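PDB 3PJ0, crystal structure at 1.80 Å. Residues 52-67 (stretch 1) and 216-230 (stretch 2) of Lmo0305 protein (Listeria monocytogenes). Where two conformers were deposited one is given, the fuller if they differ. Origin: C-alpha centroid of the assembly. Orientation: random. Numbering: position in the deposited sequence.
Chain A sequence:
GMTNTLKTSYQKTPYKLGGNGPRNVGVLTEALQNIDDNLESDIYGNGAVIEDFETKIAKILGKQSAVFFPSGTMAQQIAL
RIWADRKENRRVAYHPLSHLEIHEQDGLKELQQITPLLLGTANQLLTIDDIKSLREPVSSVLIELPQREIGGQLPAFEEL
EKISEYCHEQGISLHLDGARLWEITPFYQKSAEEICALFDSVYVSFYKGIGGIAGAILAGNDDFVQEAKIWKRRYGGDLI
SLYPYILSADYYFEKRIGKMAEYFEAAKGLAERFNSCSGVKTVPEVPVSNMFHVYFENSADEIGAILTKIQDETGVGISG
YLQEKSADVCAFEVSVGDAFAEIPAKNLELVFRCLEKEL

Stretch 1 52-67: DFETKIAKILGKQSAV
Stretch 2, residues 216-230: AILAGNDDFVQEAKI

What joins the two backbones? Strand 65-67 runs antiparallel to strand 216-220, with Ala66 opposite Ala219 as a non-hydrogen-bonded pair, CA to CA 4.0 Å. Val67 N donates to Leu218 O (2.8 Å) and Leu218 N to Val67 O (3.0 Å); Gly220 N donates to Ser65 O (3.0 Å) and Ser65 N to Gly220 O (3.2 Å). Gly220, at phi/psi 171/-155, suits its place because a CB would crowd Phe224 CD2.

How is helix 222-230 tied in? Gln64 (m, t) accepts from the first turn, Asp222 N to Gln64 OE1 at 2.9 Å, while Ser65 OG (p) donates to Asp222 OD1 (m) at 3.1 Å. Water 5 links Ala66 O (2.7 Å) to Lys229 NZ (2.9 Å), whose chain extends m, t, t, t.

What packs on each face? Helix 52-61, ending through a Schellman turn at Gly62 (phi/psi 66/33), crosses strand 216-220 at -57°, its axis 8.8 Å away. Ile217 (m, m) fills the gap: its CG2 meets Ile57 CG2 (3.8 Å) and Ala66 CB (3.7 Å), and its CG1 meets Phe53 CE2 (4.1 Å). Leu61 CD1 (m, t) reaches Ala219 CB at 3.9 Å. Val67 (p) faces helix 222-230, its CB 4.0 Å from Val225 CG1 (t). The contact buries 814 Å².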

# COMPACT_ATOMS: atom_id res chain seq x y z
N ASP A 52 8.49 -2.48 16.29
CA ASP A 52 7.98 -2.04 17.58
C ASP A 52 6.45 -1.86 17.53
O ASP A 52 5.78 -2.20 18.50
CB ASP A 52 8.64 -0.75 18.04
CG ASP A 52 10.14 -0.93 18.32
OD1 ASP A 52 10.66 -2.03 18.21
OD2 ASP A 52 10.79 0.08 18.59
N PHE A 53 5.92 -1.33 16.43
CA PHE A 53 4.47 -1.12 16.34
C PHE A 53 3.75 -2.46 16.26
O PHE A 53 2.72 -2.67 16.91
CB PHE A 53 4.09 -0.24 15.16
CG PHE A 53 2.63 0.13 15.14
CD1 PHE A 53 2.11 0.98 16.10
CD2 PHE A 53 1.79 -0.37 14.16
CE1 PHE A 53 0.74 1.30 16.10
CE2 PHE A 53 0.45 -0.05 14.14
CZ PHE A 53 -0.08 0.81 15.10
N GLU A 54 4.28 -3.37 15.45
CA GLU A 54 3.69 -4.72 15.37
C GLU A 54 3.68 -5.40 16.76
O GLU A 54 2.65 -5.92 17.20
CB GLU A 54 4.48 -5.58 14.38
CG GLU A 54 4.31 -5.09 12.91
CD GLU A 54 5.21 -5.77 11.92
OE1 GLU A 54 6.28 -6.30 12.34
OE2 GLU A 54 4.89 -5.74 10.70
N THR A 55 4.80 -5.35 17.45
CA THR A 55 4.91 -5.98 18.81
C THR A 55 3.91 -5.38 19.80
O THR A 55 3.24 -6.09 20.54
CB THR A 55 6.35 -5.91 19.33
OG1 THR A 55 7.19 -6.54 18.36
CG2 THR A 55 6.50 -6.66 20.67
N LYS A 56 3.76 -4.06 19.75
CA LYS A 56 2.82 -3.34 20.61
C LYS A 56 1.35 -3.71 20.39
O LYS A 56 0.59 -3.94 21.34
CB LYS A 56 2.99 -1.86 20.38
CG LYS A 56 2.00 -0.97 21.11
CD LYS A 56 2.29 0.48 20.81
CE LYS A 56 1.23 1.37 21.36
NZ LYS A 56 1.66 2.82 21.33
N ILE A 57 0.93 -3.75 19.13
CA ILE A 57 -0.46 -4.08 18.82
C ILE A 57 -0.68 -5.57 19.04
O ILE A 57 -1.73 -5.97 19.55
CB ILE A 57 -0.84 -3.65 17.38
CG1 ILE A 57 -0.57 -2.13 17.21
CG2 ILE A 57 -2.31 -3.99 17.10
CD1 ILE A 57 -1.35 -1.22 18.15
N ALA A 58 0.31 -6.40 18.74
CA ALA A 58 0.16 -7.82 19.02
C ALA A 58 -0.10 -8.03 20.52
O ALA A 58 -0.98 -8.79 20.88
CB ALA A 58 1.39 -8.65 18.55
N LYS A 59 0.64 -7.33 21.39
CA LYS A 59 0.43 -7.45 22.84
C LYS A 59 -0.97 -6.96 23.28
O LYS A 59 -1.65 -7.61 24.10
CB LYS A 59 1.53 -6.70 23.59
CG LYS A 59 1.45 -6.79 25.09
CD LYS A 59 2.66 -6.15 25.71
CE LYS A 59 2.71 -6.33 27.21
NZ LYS A 59 3.90 -5.62 27.78
N ILE A 60 -1.42 -5.84 22.71
CA ILE A 60 -2.77 -5.31 22.99
C ILE A 60 -3.90 -6.28 22.55
O ILE A 60 -4.91 -6.41 23.22
CB ILE A 60 -2.96 -3.94 22.31
CG1 ILE A 60 -2.20 -2.85 23.10
CG2 ILE A 60 -4.42 -3.56 22.24
CD1 ILE A 60 -1.95 -1.58 22.30
N LEU A 61 -3.67 -6.99 21.46
CA LEU A 61 -4.63 -7.97 20.98
C LEU A 61 -4.44 -9.37 21.55
O LEU A 61 -5.25 -10.27 21.28
CB LEU A 61 -4.58 -8.03 19.46
CG LEU A 61 -4.79 -6.70 18.72
CD1 LEU A 61 -4.64 -6.93 17.22
CD2 LEU A 61 -6.17 -6.13 19.09
N GLY A 62 -3.41 -9.55 22.38
CA GLY A 62 -3.14 -10.86 23.01
C GLY A 62 -2.73 -11.97 22.04
O GLY A 62 -3.02 -13.14 22.27
N LYS A 63 -2.03 -11.60 20.97
CA LYS A 63 -1.58 -12.56 19.97
C LYS A 63 -0.05 -12.64 19.97
O LYS A 63 0.64 -11.70 20.42
CB LYS A 63 -2.12 -12.20 18.58
CG LYS A 63 -3.63 -12.18 18.44
CD LYS A 63 -4.22 -13.52 18.84
CE LYS A 63 -5.76 -13.52 18.82
NZ LYS A 63 -6.23 -14.91 19.21
N GLN A 64 0.49 -13.74 19.47
CA GLN A 64 1.94 -13.94 19.45
C GLN A 64 2.68 -12.92 18.58
O GLN A 64 3.74 -12.43 18.95
CB GLN A 64 2.29 -15.35 18.94
CG GLN A 64 1.83 -16.54 19.80
CD GLN A 64 2.37 -17.88 19.29
OE1 GLN A 64 2.65 -18.04 18.10
NE2 GLN A 64 2.53 -18.85 20.21
N SER A 65 2.12 -12.59 17.42
CA SER A 65 2.75 -11.61 16.58
C SER A 65 1.75 -10.99 15.63
O SER A 65 0.58 -11.39 15.56
CB SER A 65 3.98 -12.19 15.84
OG SER A 65 3.64 -13.22 14.93
N ALA A 66 2.23 -10.00 14.89
CA ALA A 66 1.39 -9.19 14.01
C ALA A 66 2.22 -8.68 12.86
O ALA A 66 3.46 -8.66 12.93
CB ALA A 66 0.78 -8.00 14.77
N VAL A 67 1.51 -8.27 11.81
CA VAL A 67 2.14 -7.71 10.64
C VAL A 67 1.36 -6.47 10.23
O VAL A 67 0.11 -6.48 10.13
CB VAL A 67 2.25 -8.73 9.45
CG1 VAL A 67 0.98 -9.46 9.25
CG2 VAL A 67 2.73 -8.02 8.15
N ALA A 216 -3.39 -1.06 8.61
CA ALA A 216 -4.01 -2.21 9.22
C ALA A 216 -2.98 -3.08 9.90
O ALA A 216 -1.79 -3.10 9.53
CB ALA A 216 -4.70 -3.03 8.13
N ILE A 217 -3.44 -3.82 10.88
CA ILE A 217 -2.63 -4.84 11.53
C ILE A 217 -3.40 -6.14 11.40
O ILE A 217 -4.62 -6.18 11.60
CB ILE A 217 -2.40 -4.58 13.05
CG1 ILE A 217 -1.23 -3.64 13.27
CG2 ILE A 217 -2.09 -5.92 13.81
CD1 ILE A 217 0.16 -4.29 13.22
N LEU A 218 -2.68 -7.21 11.04
CA LEU A 218 -3.22 -8.57 11.05
C LEU A 218 -2.38 -9.29 12.12
O LEU A 218 -1.13 -9.27 12.07
CB LEU A 218 -3.04 -9.26 9.71
CG LEU A 218 -3.53 -10.69 9.57
CD1 LEU A 218 -5.07 -10.80 9.67
CD2 LEU A 218 -3.02 -11.32 8.22
N ALA A 219 -3.07 -9.93 13.06
CA ALA A 219 -2.40 -10.62 14.15
C ALA A 219 -2.90 -12.07 14.37
O ALA A 219 -4.06 -12.43 14.09
CB ALA A 219 -2.56 -9.79 15.47
N GLY A 220 -2.00 -12.88 14.93
CA GLY A 220 -2.31 -14.28 15.25
C GLY A 220 -1.05 -15.02 15.65
O GLY A 220 -0.12 -14.40 16.14
N ASN A 221 -1.04 -16.33 15.49
CA ASN A 221 0.14 -17.11 15.85
C ASN A 221 1.30 -16.75 14.94
O ASN A 221 1.08 -16.30 13.79
CB ASN A 221 -0.14 -18.61 15.75
CG ASN A 221 -1.03 -19.13 16.86
OD1 ASN A 221 -1.30 -18.44 17.85
ND2 ASN A 221 -1.48 -20.37 16.71
N ASP A 222 2.51 -16.95 15.46
CA ASP A 222 3.76 -16.74 14.72
C ASP A 222 3.75 -17.38 13.33
O ASP A 222 4.03 -16.73 12.32
CB ASP A 222 4.95 -17.35 15.49
CG ASP A 222 5.41 -16.51 16.66
OD1 ASP A 222 5.07 -15.31 16.74
OD2 ASP A 222 6.17 -17.05 17.50
N ASP A 223 3.39 -18.66 13.28
CA ASP A 223 3.39 -19.41 11.99
C ASP A 223 2.43 -18.78 10.98
O ASP A 223 2.77 -18.65 9.79
CB ASP A 223 3.03 -20.87 12.16
CG ASP A 223 4.08 -21.65 12.92
OD1 ASP A 223 5.20 -21.15 13.14
OD2 ASP A 223 3.77 -22.80 13.24
N PHE A 224 1.24 -18.42 11.46
CA PHE A 224 0.25 -17.70 10.65
C PHE A 224 0.78 -16.38 10.09
O PHE A 224 0.67 -16.12 8.90
CB PHE A 224 -1.05 -17.48 11.47
CG PHE A 224 -2.08 -16.58 10.79
CD1 PHE A 224 -3.01 -17.12 9.91
CD2 PHE A 224 -2.15 -15.23 11.09
CE1 PHE A 224 -3.97 -16.30 9.31
CE2 PHE A 224 -3.10 -14.39 10.47
CZ PHE A 224 -4.00 -14.93 9.57
N VAL A 225 1.37 -15.55 10.96
CA VAL A 225 1.91 -14.23 10.57
C VAL A 225 3.06 -14.37 9.58
O VAL A 225 3.18 -13.57 8.61
CB VAL A 225 2.29 -13.38 11.82
CG1 VAL A 225 3.03 -12.08 11.44
CG2 VAL A 225 1.04 -13.05 12.62
N GLN A 226 3.87 -15.40 9.75
CA GLN A 226 4.98 -15.61 8.83
C GLN A 226 4.48 -15.94 7.43
O GLN A 226 5.02 -15.43 6.44
CB GLN A 226 5.94 -16.66 9.38
CG GLN A 226 6.66 -16.22 10.66
CD GLN A 226 7.24 -14.80 10.62
OE1 GLN A 226 7.83 -14.37 9.62
NE2 GLN A 226 7.11 -14.10 11.74
N GLU A 227 3.41 -16.73 7.33
CA GLU A 227 2.82 -17.02 6.03
C GLU A 227 2.22 -15.75 5.46
O GLU A 227 2.31 -15.52 4.26
CB GLU A 227 1.71 -18.10 6.09
CG GLU A 227 2.22 -19.50 6.37
CD GLU A 227 1.09 -20.52 6.27
OE1 GLU A 227 0.40 -20.57 5.22
OE2 GLU A 227 0.90 -21.25 7.25
N ALA A 228 1.60 -14.93 6.30
CA ALA A 228 0.99 -13.68 5.83
C ALA A 228 2.02 -12.73 5.22
O ALA A 228 1.71 -12.01 4.28
CB ALA A 228 0.17 -12.98 6.93
N LYS A 229 3.24 -12.74 5.73
CA LYS A 229 4.29 -11.88 5.21
C LYS A 229 4.74 -12.30 3.82
O LYS A 229 5.06 -11.45 2.99
CB LYS A 229 5.47 -11.80 6.19
CG LYS A 229 5.13 -11.07 7.48
CD LYS A 229 6.37 -10.80 8.31
CE LYS A 229 6.02 -10.16 9.63
NZ LYS A 229 7.28 -9.74 10.36
N ILE A 230 4.72 -13.60 3.55
CA ILE A 230 5.02 -14.09 2.21
C ILE A 230 3.95 -13.58 1.23
O ILE A 230 4.27 -13.05 0.17
CB ILE A 230 5.11 -15.61 2.15
CG1 ILE A 230 6.25 -16.09 3.05
CG2 ILE A 230 5.32 -16.06 0.70
CD1 ILE A 230 6.44 -17.60 3.06
O HOH W 1 6.70 -6.89 9.13
O HOH W 2 8.56 -7.07 11.50
O HOH W 3 -1.53 -15.90 18.87
O HOH W 4 2.97 -20.14 15.83
O HOH W 5 5.92 -9.69 12.90